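Local structure of beta-N-acetylhexosaminidase (Akkermansia muciniphila, 6JEA) at residues A[306-311]-A[334-339]; A[321-326]-A[343-348]; A[351-356]-A[395-400]. The protein hydrolyses terminal non-reducing N-acetylglucosamine and N-acetylgalactosamine residues from beta-linked glycans, including terminally unbranched N-glycans and chitobiose, as a zinc-binding family 20 glycoside hydrolase. All coordinates share one frame; numbering follows the deposited sequence.

Contact 1. Residues A[306-311]-A[334-339]. With NAG (2-acetamido-2-deoxy-beta-D-glucopyranose), chain B.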
loop_
_atom_site.group_PDB
_atom_site.type_symbol
_atom_site.label_atom_id
_atom_site.label_comp_id
_atom_site.label_asym_id
_atom_site.label_seq_id
_atom_site.Cartn_x
_atom_site.Cartn_y
_atom_site.Cartn_z
ATOM N N PHE A 306 -10.910 -4.009 4.372
ATOM C CA PHE A 306 -11.265 -2.975 5.341
ATOM C C PHE A 306 -10.079 -2.603 6.220
ATOM O O PHE A 306 -9.199 -3.424 6.480
ATOM C CB PHE A 306 -12.418 -3.412 6.258
ATOM C CG PHE A 306 -13.669 -3.802 5.529
ATOM C CD1 PHE A 306 -13.864 -5.107 5.109
ATOM C CD2 PHE A 306 -14.664 -2.872 5.289
ATOM C CE1 PHE A 306 -15.022 -5.475 4.449
ATOM C CE2 PHE A 306 -15.824 -3.234 4.627
ATOM C CZ PHE A 306 -16.002 -4.537 4.207
ATOM N N TRP A 307 -10.069 -1.352 6.678
ATOM C CA TRP A 307 -9.292 -0.998 7.859
ATOM C C TRP A 307 -9.990 -1.592 9.077
ATOM O O TRP A 307 -11.171 -1.318 9.311
ATOM C CB TRP A 307 -9.162 0.517 8.001
ATOM C CG TRP A 307 -8.502 1.201 6.837
ATOM C CD1 TRP A 307 -9.086 2.074 5.964
ATOM C CD2 TRP A 307 -7.133 1.073 6.420
ATOM N NE1 TRP A 307 -8.169 2.496 5.031
ATOM C CE2 TRP A 307 -6.963 1.897 5.288
ATOM C CE3 TRP A 307 -6.038 0.343 6.892
ATOM C CZ2 TRP A 307 -5.742 2.010 4.621
ATOM C CZ3 TRP A 307 -4.825 0.457 6.230
ATOM C CH2 TRP A 307 -4.687 1.284 5.108
ATOM N N TYR A 308 -9.276 -2.410 9.843
ATOM C CA TYR A 308 -9.926 -3.210 10.873
ATOM C C TYR A 308 -10.484 -2.335 11.989
ATOM O O TYR A 308 -9.819 -1.409 12.466
ATOM C CB TYR A 308 -8.947 -4.230 11.450
ATOM C CG TYR A 308 -9.594 -5.274 12.333
ATOM C CD1 TYR A 308 -10.726 -5.963 11.912
ATOM C CD2 TYR A 308 -9.065 -5.584 13.579
ATOM C CE1 TYR A 308 -11.317 -6.924 12.710
ATOM C CE2 TYR A 308 -9.650 -6.546 14.387
ATOM C CZ TYR A 308 -10.775 -7.212 13.946
ATOM O OH TYR A 308 -11.359 -8.169 14.742
ATOM N N GLU A 309 -11.720 -2.626 12.390
ATOM C CA GLU A 309 -12.318 -2.082 13.604
ATOM C C GLU A 309 -12.801 -3.258 14.438
ATOM O O GLU A 309 -13.633 -4.045 13.973
ATOM C CB GLU A 309 -13.475 -1.125 13.294
ATOM C CG GLU A 309 -13.075 0.172 12.589
ATOM C CD GLU A 309 -12.325 1.145 13.489
ATOM O OE1 GLU A 309 -12.023 0.792 14.650
ATOM O OE2 GLU A 309 -12.038 2.274 13.034
ATOM N N GLY A 310 -12.279 -3.374 15.660
ATOM C CA GLY A 310 -12.528 -4.569 16.455
ATOM C C GLY A 310 -14.003 -4.842 16.681
ATOM O O GLY A 310 -14.492 -5.944 16.418
ATOM N N ASN A 311 -14.733 -3.845 17.174
ATOM C CA ASN A 311 -16.147 -4.039 17.475
ATOM C C ASN A 311 -17.032 -3.374 16.430
ATOM O O ASN A 311 -17.948 -2.618 16.770
ATOM C CB ASN A 311 -16.473 -3.509 18.875
ATOM C CG ASN A 311 -15.722 -2.233 19.209
ATOM O OD1 ASN A 311 -14.601 -2.276 19.718
ATOM N ND2 ASN A 311 -16.342 -1.090 18.930
ATOM N N GLU A 334 -5.154 -11.997 17.063
ATOM C CA GLU A 334 -5.945 -13.005 17.764
ATOM C C GLU A 334 -7.439 -12.844 17.485
ATOM O O GLU A 334 -8.157 -13.841 17.330
ATOM C CB GLU A 334 -5.639 -12.953 19.260
ATOM C CG GLU A 334 -4.174 -13.259 19.562
ATOM C CD GLU A 334 -3.897 -13.487 21.035
ATOM O OE1 GLU A 334 -4.844 -13.393 21.845
ATOM O OE2 GLU A 334 -2.728 -13.762 21.381
ATOM N N LYS A 335 -7.923 -11.602 17.380
ATOM C CA LYS A 335 -9.339 -11.393 17.087
ATOM C C LYS A 335 -9.697 -11.884 15.692
ATOM O O LYS A 335 -10.748 -12.504 15.501
ATOM C CB LYS A 335 -9.705 -9.918 17.238
ATOM C CG LYS A 335 -9.799 -9.439 18.673
ATOM C CD LYS A 335 -10.625 -8.169 18.762
ATOM C CE LYS A 335 -12.033 -8.407 18.241
ATOM N NZ LYS A 335 -12.916 -7.229 18.457
ATOM N N THR A 336 -8.842 -11.614 14.701
ATOM C CA THR A 336 -9.122 -12.087 13.352
ATOM C C THR A 336 -9.048 -13.605 13.277
ATOM O O THR A 336 -9.827 -14.230 12.548
ATOM C CB THR A 336 -8.158 -11.453 12.347
ATOM O OG1 THR A 336 -6.808 -11.611 12.803
ATOM C CG2 THR A 336 -8.468 -9.974 12.173
ATOM N N LYS A 337 -8.126 -14.220 14.027
ATOM C CA LYS A 337 -8.085 -15.680 14.052
ATOM C C LYS A 337 -9.360 -16.250 14.657
ATOM O O LYS A 337 -9.883 -17.264 14.180
ATOM C CB LYS A 337 -6.861 -16.173 14.820
ATOM C CG LYS A 337 -6.665 -17.684 14.725
ATOM C CD LYS A 337 -5.361 -18.130 15.369
ATOM C CE LYS A 337 -5.184 -19.637 15.265
ATOM N NZ LYS A 337 -6.285 -20.375 15.943
ATOM N N LYS A 338 -9.882 -15.605 15.705
ATOM C CA LYS A 338 -11.149 -16.048 16.278
ATOM C C LYS A 338 -12.298 -15.878 15.289
ATOM O O LYS A 338 -13.131 -16.778 15.131
ATOM C CB LYS A 338 -11.443 -15.285 17.568
ATOM C CG LYS A 338 -10.482 -15.574 18.709
ATOM C CD LYS A 338 -10.952 -14.912 20.001
ATOM C CE LYS A 338 -11.190 -13.418 19.808
ATOM N NZ LYS A 338 -11.651 -12.752 21.060
ATOM N N ALA A 339 -12.359 -14.733 14.614
ATOM C CA ALA A 339 -13.471 -14.403 13.733
ATOM C C ALA A 339 -13.305 -14.944 12.319
ATOM O O ALA A 339 -14.140 -14.647 11.458
ATOM C CB ALA A 339 -13.667 -12.884 13.681
HETATM C C1 NAG B . -4.429 7.058 9.243
HETATM C C2 NAG B . -5.729 7.530 8.585
HETATM C C3 NAG B . -5.433 8.428 7.384
HETATM C C4 NAG B . -4.453 9.533 7.752
HETATM C C5 NAG B . -3.219 8.934 8.413
HETATM C C6 NAG B . -2.233 9.974 8.887
HETATM C C7 NAG B . -7.671 6.034 8.776
HETATM C C8 NAG B . -8.357 4.827 8.216
HETATM N N2 NAG B . -6.533 6.390 8.173
HETATM O O1 NAG B . -4.727 6.346 10.399
HETATM O O3 NAG B . -6.652 8.999 6.923
HETATM O O4 NAG B . -4.053 10.239 6.583
HETATM O O5 NAG B . -3.619 8.181 9.565
HETATM O O6 NAG B . -1.078 9.365 9.448
HETATM O O7 NAG B . -8.125 6.658 9.730
#
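The ring of Tyr308 fills the space between the loop after strand 303-307 and helix 329-339, and each of its surfaces has its own partner. Over one face lies the CG2 methyl of Thr336, 4.2 Å from the ring centroid and 18° off the normal, a CH-pi contact. Over the centre of the opposite face sits the backbone N of Gly310, where the loop folds back across its own tyrosine. The rim carrying the hydroxyl meets the stem of Lys335, with Tyr308 OH 3.5 Å from Lys335 CB and 3.6 Å from Lys335 CE. The tyrosine reaches the helix because its CG is anti to the backbone N (chi1 -169°).

Lys335 first passes the phenol and then bends at chi3 (60°), which carries its ammonium group round to the loop. There Lys335 NZ donates a weak hydrogen bond to Gly310 O at 2.9 Å. The hydroxyl of Thr336 is turned away from the aromatic ring: OG1 bonds back to Ser332 O one helical turn earlier and is also hydrogen-bonded with His391 NE2, and CG2 is left to face Tyr308.

A second flat group, Trp307, belongs to the sugar pocket. The acetamido methyl C8 of the bound N-acetylglucosamine lies over one face of this indole, 3.6 Å from Trp307 CD1, while Trp307 NE1 is held by Glu187. Just past its own ring, Tyr308 O accepts a hydrogen bond from NE1 of the substrate-binding Trp324.

The chemistry joining loop and helix is thus mainly apolar, with one weak hydrogen bond from an ammonium group to a backbone carbonyl at the partly exposed margin. Because Tyr308 packs its ring on the helix and gives its backbone O to Trp324, the helix contact and the sugar pocket share one residue.

Contact 2. Residues A[321-326]-A[343-348]. With NAG (2-acetamido-2-deoxy-beta-D-glucopyranose), chain B.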
loop_
_atom_site.group_PDB
_atom_site.type_symbol
_atom_site.label_atom_id
_atom_site.label_comp_id
_atom_site.label_asym_id
_atom_site.label_seq_id
_atom_site.Cartn_x
_atom_site.Cartn_y
_atom_site.Cartn_z
ATOM N N VAL A 321 -8.846 -7.730 6.502
ATOM C CA VAL A 321 -8.761 -6.476 7.232
ATOM C C VAL A 321 -7.293 -6.142 7.466
ATOM O O VAL A 321 -6.417 -7.010 7.451
ATOM C CB VAL A 321 -9.531 -6.537 8.566
ATOM C CG1 VAL A 321 -11.001 -6.807 8.309
ATOM C CG2 VAL A 321 -8.945 -7.610 9.460
ATOM N N TYR A 322 -7.036 -4.854 7.676
ATOM C CA TYR A 322 -5.702 -4.333 7.931
ATOM C C TYR A 322 -5.595 -3.931 9.394
ATOM O O TYR A 322 -6.431 -3.170 9.891
ATOM C CB TYR A 322 -5.399 -3.117 7.050
ATOM C CG TYR A 322 -5.289 -3.382 5.565
ATOM C CD1 TYR A 322 -6.409 -3.702 4.807
ATOM C CD2 TYR A 322 -4.069 -3.272 4.913
ATOM C CE1 TYR A 322 -6.312 -3.929 3.444
ATOM C CE2 TYR A 322 -3.963 -3.495 3.552
ATOM C CZ TYR A 322 -5.088 -3.821 2.823
ATOM O OH TYR A 322 -4.981 -4.045 1.471
ATOM N N ALA A 323 -4.570 -4.434 10.076
ATOM C CA ALA A 323 -4.231 -3.932 11.400
ATOM C C ALA A 323 -3.451 -2.635 11.243
ATOM O O ALA A 323 -2.439 -2.598 10.540
ATOM C CB ALA A 323 -3.415 -4.960 12.183
ATOM N N TRP A 324 -3.925 -1.568 11.886
ATOM C CA TRP A 324 -3.334 -0.250 11.673
ATOM C C TRP A 324 -3.174 0.593 12.929
ATOM O O TRP A 324 -2.311 1.478 12.934
ATOM C CB TRP A 324 -4.161 0.541 10.653
ATOM C CG TRP A 324 -5.616 0.656 11.012
ATOM C CD1 TRP A 324 -6.562 -0.329 10.938
ATOM C CD2 TRP A 324 -6.293 1.823 11.493
ATOM N NE1 TRP A 324 -7.780 0.151 11.347
ATOM C CE2 TRP A 324 -7.643 1.470 11.693
ATOM C CE3 TRP A 324 -5.889 3.130 11.777
ATOM C CZ2 TRP A 324 -8.592 2.379 12.163
ATOM C CZ3 TRP A 324 -6.832 4.031 12.244
ATOM C CH2 TRP A 324 -8.166 3.651 12.432
ATOM N N ARG A 325 -3.948 0.372 13.987
ATOM C CA ARG A 325 -3.874 1.231 15.160
ATOM C C ARG A 325 -2.649 0.907 16.012
ATOM O O ARG A 325 -2.204 -0.243 16.097
ATOM C CB ARG A 325 -5.139 1.103 16.008
ATOM C CG ARG A 325 -6.383 1.700 15.372
ATOM C CD ARG A 325 -7.560 1.648 16.332
ATOM N NE ARG A 325 -8.797 2.120 15.716
ATOM C CZ ARG A 325 -9.176 3.394 15.680
ATOM N NH1 ARG A 325 -8.410 4.331 16.223
ATOM N NH2 ARG A 325 -10.321 3.732 15.099
ATOM N N GLN A 326 -2.114 1.946 16.649
ATOM C CA GLN A 326 -0.941 1.797 17.500
ATOM C C GLN A 326 -1.206 0.801 18.624
ATOM O O GLN A 326 -2.174 0.938 19.378
ATOM C CB GLN A 326 -0.547 3.156 18.081
ATOM C CG GLN A 326 0.441 3.087 19.237
ATOM C CD GLN A 326 1.870 2.868 18.781
ATOM O OE1 GLN A 326 2.277 3.346 17.722
ATOM N NE2 GLN A 326 2.642 2.144 19.583
ATOM N N LEU A 343 -5.714 -11.186 7.794
ATOM C CA LEU A 343 -5.137 -9.965 8.331
ATOM C C LEU A 343 -3.901 -9.559 7.543
ATOM O O LEU A 343 -3.050 -10.393 7.218
ATOM C CB LEU A 343 -4.773 -10.137 9.809
ATOM C CG LEU A 343 -4.237 -8.902 10.530
ATOM C CD1 LEU A 343 -5.255 -7.771 10.506
ATOM C CD2 LEU A 343 -3.882 -9.258 11.952
ATOM N N ILE A 344 -3.813 -8.267 7.245
ATOM C CA ILE A 344 -2.623 -7.652 6.675
ATOM C C ILE A 344 -2.074 -6.678 7.708
ATOM O O ILE A 344 -2.815 -5.840 8.235
ATOM C CB ILE A 344 -2.937 -6.949 5.344
ATOM C CG1 ILE A 344 -3.516 -7.953 4.344
ATOM C CG2 ILE A 344 -1.690 -6.312 4.779
ATOM C CD1 ILE A 344 -3.909 -7.345 3.016
ATOM N N MET A 345 -0.781 -6.795 8.007
ATOM C CA MET A 345 -0.155 -6.002 9.058
ATOM C C MET A 345 0.280 -4.659 8.481
ATOM O O MET A 345 1.188 -4.593 7.646
ATOM C CB MET A 345 1.026 -6.748 9.672
ATOM C CG MET A 345 1.711 -5.997 10.804
ATOM S SD MET A 345 0.580 -5.481 12.114
ATOM C CE MET A 345 -0.097 -7.058 12.628
ATOM N N ALA A 346 -0.372 -3.588 8.931
ATOM C CA ALA A 346 -0.051 -2.226 8.527
ATOM C C ALA A 346 0.032 -1.317 9.746
ATOM O O ALA A 346 -0.276 -0.125 9.662
ATOM C CB ALA A 346 -1.078 -1.694 7.530
ATOM N N SER A 347 0.438 -1.879 10.884
ATOM C CA SER A 347 0.380 -1.165 12.153
ATOM C C SER A 347 1.177 0.131 12.085
ATOM O O SER A 347 2.334 0.142 11.655
ATOM C CB SER A 347 0.905 -2.060 13.277
ATOM O OG SER A 347 0.773 -1.427 14.539
ATOM N N SER A 348 0.544 1.227 12.513
ATOM C CA SER A 348 1.168 2.544 12.431
ATOM C C SER A 348 2.423 2.648 13.284
ATOM O O SER A 348 3.242 3.545 13.055
ATOM C CB SER A 348 0.167 3.627 12.846
ATOM O OG SER A 348 -0.090 3.590 14.240
HETATM C C1 NAG B . -4.429 7.058 9.243
HETATM C C2 NAG B . -5.729 7.530 8.585
HETATM C C3 NAG B . -5.433 8.428 7.384
HETATM C C4 NAG B . -4.453 9.533 7.752
HETATM C C5 NAG B . -3.219 8.934 8.413
HETATM C C6 NAG B . -2.233 9.974 8.887
HETATM C C7 NAG B . -7.671 6.034 8.776
HETATM C C8 NAG B . -8.357 4.827 8.216
HETATM N N2 NAG B . -6.533 6.390 8.173
HETATM O O1 NAG B . -4.727 6.346 10.399
HETATM O O3 NAG B . -6.652 8.999 6.923
HETATM O O4 NAG B . -4.053 10.239 6.583
HETATM O O5 NAG B . -3.619 8.181 9.565
HETATM O O6 NAG B . -1.078 9.365 9.448
HETATM O O7 NAG B . -8.125 6.658 9.730
HETATM O O HOH W 1 -2.449 -2.660 14.684
HETATM O O HOH W 2 1.558 5.502 15.920
#
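Ile344 N donates to Val321 O at 2.9 Å (N-H...O 162°) in the parallel pairing of strands 320-323 and 342-345. The partner bond, from Ala323 N to Ile344 O, is equally short, so Ile344 uses both its N-H and its carbonyl on the same neighbouring strand. Past the strand ends the chains stay tied: Ser348 N reaches Trp324 O at 2.9 Å, its nitrogen standing 42° out of the carbonyl plane. A water donates to Arg325 O and makes a long, weak link to Ser347 OG.

The two strands, with axes 4.7 Å apart at 33°, are consecutive staves of the TIM barrel of the catalytic domain. Helix 329-339 connects them in a beta-alpha-beta crossover and covers the sheet face bearing Val321, Ala323 and Leu343. On that face Leu343 CD1 nests between two neighbours, 3.8 Å from both Val321 CG2 and Ala323 CB; its CG lies anti to the backbone N, which swings the branch over the adjoining strand.

The other face turns into the barrel. Tyr322 and Ile344 run side by side there, and Ile344 CD1 lies over the face of the phenol ring, 4.1 Å from its centroid, in a CH-pi contact, while Tyr322 OH bonds to Gln305. His396 and Trp92 also pack against this pair. Beyond the strand end, the Trp324 indole has the sugar methyl C8 over one face and Arg325 CG over the opposite one. The guanidinium of Arg325 continues over Trp324 CH2 and is held by a salt bridge to Glu309.

Contact 3. Residues A[351-356]-A[395-400]. With NAG (2-acetamido-2-deoxy-beta-D-glucopyranose), chain B.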
loop_
_atom_site.group_PDB
_atom_site.type_symbol
_atom_site.label_atom_id
_atom_site.label_comp_id
_atom_site.label_asym_id
_atom_site.label_seq_id
_atom_site.Cartn_x
_atom_site.Cartn_y
_atom_site.Cartn_z
ATOM N N CYS A 351 4.645 0.787 10.383
ATOM C CA CYS A 351 4.411 0.779 8.947
ATOM C C CYS A 351 3.957 2.109 8.358
ATOM O O CYS A 351 3.913 2.225 7.129
ATOM C CB CYS A 351 3.375 -0.296 8.587
ATOM S SG CYS A 351 3.806 -1.970 9.128
ATOM N N TYR A 352 3.615 3.106 9.173
ATOM C CA TYR A 352 3.204 4.403 8.637
ATOM C C TYR A 352 4.444 5.189 8.234
ATOM O O TYR A 352 5.179 5.687 9.092
ATOM C CB TYR A 352 2.374 5.184 9.653
ATOM C CG TYR A 352 0.903 4.830 9.663
ATOM C CD1 TYR A 352 0.459 3.590 9.219
ATOM C CD2 TYR A 352 -0.045 5.743 10.104
ATOM C CE1 TYR A 352 -0.881 3.264 9.231
ATOM C CE2 TYR A 352 -1.388 5.425 10.119
ATOM C CZ TYR A 352 -1.800 4.186 9.682
ATOM O OH TYR A 352 -3.139 3.871 9.694
ATOM N N LEU A 353 4.670 5.317 6.930
ATOM C CA LEU A 353 5.864 5.972 6.417
ATOM C C LEU A 353 5.676 7.465 6.191
ATOM O O LEU A 353 6.589 8.114 5.670
ATOM C CB LEU A 353 6.317 5.298 5.119
ATOM C CG LEU A 353 6.663 3.814 5.266
ATOM C CD1 LEU A 353 7.396 3.295 4.037
ATOM C CD2 LEU A 353 7.479 3.568 6.530
ATOM N N ASP A 354 4.525 8.027 6.566
ATOM C CA ASP A 354 4.393 9.478 6.583
ATOM C C ASP A 354 5.048 10.099 7.809
ATOM O O ASP A 354 5.355 11.296 7.792
ATOM C CB ASP A 354 2.919 9.891 6.518
ATOM C CG ASP A 354 2.067 9.226 7.590
ATOM O OD1 ASP A 354 2.306 8.038 7.902
ATOM O OD2 ASP A 354 1.147 9.896 8.114
ATOM N N PHE A 355 5.283 9.313 8.856
ATOM C CA PHE A 355 5.916 9.836 10.054
ATOM C C PHE A 355 7.391 10.125 9.784
ATOM O O PHE A 355 8.023 9.459 8.959
ATOM C CB PHE A 355 5.788 8.844 11.210
ATOM C CG PHE A 355 4.366 8.550 11.616
ATOM C CD1 PHE A 355 3.315 9.333 11.159
ATOM C CD2 PHE A 355 4.084 7.491 12.464
ATOM C CE1 PHE A 355 2.009 9.056 11.531
ATOM C CE2 PHE A 355 2.782 7.213 12.843
ATOM C CZ PHE A 355 1.742 7.999 12.373
ATOM N N PRO A 356 7.963 11.118 10.463
ATOM C CA PRO A 356 9.391 11.404 10.279
ATOM C C PRO A 356 10.245 10.212 10.685
ATOM O O PRO A 356 9.941 9.504 11.647
ATOM C CB PRO A 356 9.634 12.612 11.190
ATOM C CG PRO A 356 8.519 12.563 12.197
ATOM C CD PRO A 356 7.338 12.019 11.447
ATOM N N VAL A 395 2.404 -7.941 4.889
ATOM C CA VAL A 395 2.712 -6.626 5.435
ATOM C C VAL A 395 2.387 -5.554 4.403
ATOM O O VAL A 395 2.391 -5.798 3.190
ATOM C CB VAL A 395 4.191 -6.535 5.888
ATOM C CG1 VAL A 395 5.117 -6.333 4.697
ATOM C CG2 VAL A 395 4.374 -5.434 6.920
ATOM N N HIS A 396 2.115 -4.349 4.902
ATOM C CA HIS A 396 1.575 -3.258 4.096
ATOM C C HIS A 396 2.000 -1.943 4.732
ATOM O O HIS A 396 1.702 -1.701 5.904
ATOM C CB HIS A 396 0.048 -3.355 4.025
ATOM C CG HIS A 396 -0.554 -2.735 2.804
ATOM N ND1 HIS A 396 -0.371 -3.249 1.539
ATOM C CD2 HIS A 396 -1.355 -1.652 2.659
ATOM C CE1 HIS A 396 -1.025 -2.506 0.665
ATOM N NE2 HIS A 396 -1.631 -1.530 1.318
ATOM N N ALA A 397 2.688 -1.098 3.971
ATOM C CA ALA A 397 3.171 0.172 4.504
ATOM C C ALA A 397 2.473 1.334 3.810
ATOM O O ALA A 397 2.671 1.537 2.602
ATOM C CB ALA A 397 4.686 0.290 4.342
ATOM N N PRO A 398 1.641 2.103 4.512
ATOM C CA PRO A 398 0.999 3.274 3.901
ATOM C C PRO A 398 1.871 4.518 3.974
ATOM O O PRO A 398 2.481 4.828 4.999
ATOM C CB PRO A 398 -0.270 3.461 4.748
ATOM C CG PRO A 398 -0.342 2.258 5.666
ATOM C CD PRO A 398 1.057 1.784 5.822
ATOM N N VAL A 399 1.919 5.247 2.861
ATOM C CA VAL A 399 2.635 6.517 2.817
ATOM C C VAL A 399 1.628 7.649 2.659
ATOM O O VAL A 399 1.485 8.216 1.569
ATOM C CB VAL A 399 3.677 6.540 1.683
ATOM C CG1 VAL A 399 4.675 7.665 1.908
ATOM C CG2 VAL A 399 4.392 5.203 1.588
ATOM N N TRP A 400 0.926 7.979 3.746
ATOM C CA TRP A 400 -0.077 9.037 3.711
ATOM C C TRP A 400 0.550 10.358 3.281
ATOM O O TRP A 400 1.660 10.703 3.695
ATOM C CB TRP A 400 -0.730 9.185 5.083
ATOM C CG TRP A 400 -1.287 7.904 5.604
ATOM C CD1 TRP A 400 -0.731 7.094 6.549
ATOM C CD2 TRP A 400 -2.507 7.273 5.200
ATOM N NE1 TRP A 400 -1.532 6.000 6.766
ATOM C CE2 TRP A 400 -2.630 6.086 5.950
ATOM C CE3 TRP A 400 -3.511 7.599 4.283
ATOM C CZ2 TRP A 400 -3.716 5.223 5.810
ATOM C CZ3 TRP A 400 -4.590 6.739 4.146
ATOM C CH2 TRP A 400 -4.682 5.565 4.904
HETATM C C1 NAG B . -4.429 7.058 9.243
HETATM C C2 NAG B . -5.729 7.530 8.585
HETATM C C3 NAG B . -5.433 8.428 7.384
HETATM C C4 NAG B . -4.453 9.533 7.752
HETATM C C5 NAG B . -3.219 8.934 8.413
HETATM C C6 NAG B . -2.233 9.974 8.887
HETATM C C7 NAG B . -7.671 6.034 8.776
HETATM C C8 NAG B . -8.357 4.827 8.216
HETATM N N2 NAG B . -6.533 6.390 8.173
HETATM O O1 NAG B . -4.727 6.346 10.399
HETATM O O3 NAG B . -6.652 8.999 6.923
HETATM O O4 NAG B . -4.053 10.239 6.583
HETATM O O5 NAG B . -3.619 8.181 9.565
HETATM O O6 NAG B . -1.078 9.365 9.448
HETATM O O7 NAG B . -8.125 6.658 9.730
#
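Tyr352 and Trp400 form the tight end of this contact, beside the bound sugar. The indole edge meets the phenol face in a T-shaped stack, planes at 64°, with Trp400 NE1 3.3 Å above the tyrosine plane and over its centre. Pro398 CB lies under the indole, on the face opposite the sugar, whose C3 and C5 lie over the ring. Asp354 stands alongside in the plane of the indole edge, Asp354 OD1 3.5 Å from Trp400 CD1. A single backbone bond, Leu353 N to Pro398 O at 3.0 Å, secures the loop to strand 392-399.

Side-chain packing is looser at the other end, though still buried rather than open to solvent. Cys351 SG brushes Val395 CG2 and Leu353 CD1 meets Ala397 CB, each at 4.1 Å, although the Cys351 backbone lies close to Pro398. From helix 417-426, Ile421 packs on Cys351, Val395 and Ala397, and Arg417 on Leu353.

Asp354 OD2 accepts a 2.6 Å bond from sugar O6, whereas OD1 is buried without a partner in the model. Tyr352 OH shares a hydrogen bond with sugar O1. Carboxylate at O6 and phenol at the anomeric oxygen thus hold the sugar against the indole face.

How the contacts relate
All three contacts reach the parallel barrel of the catalytic domain and touch the same N-acetylglucosamine. Contacts 1 and 2 have centres 10 Å apart; their segments alternate along the chain, and strands 303-307 and 320-323 are neighbours in the sheet, with Tyr322 N probably hydrogen-bonded to Phe306 O at 2.9 Å. Contact 3, centred 11 Å from contact 2, continues the sheet through Met345 O and His396 N, also 2.9 Å apart. Contacts 1 and 3 are 21 Å apart at their centres, yet Trp307 CZ2 packs 3.7 Å from Trp400 CH2 at the pocket. Trp307 and Trp324 thus flank the acetamido methyl and Trp400 underlies the pyranose, while Arg101 and Glu402 add sugar hydrogen bonds.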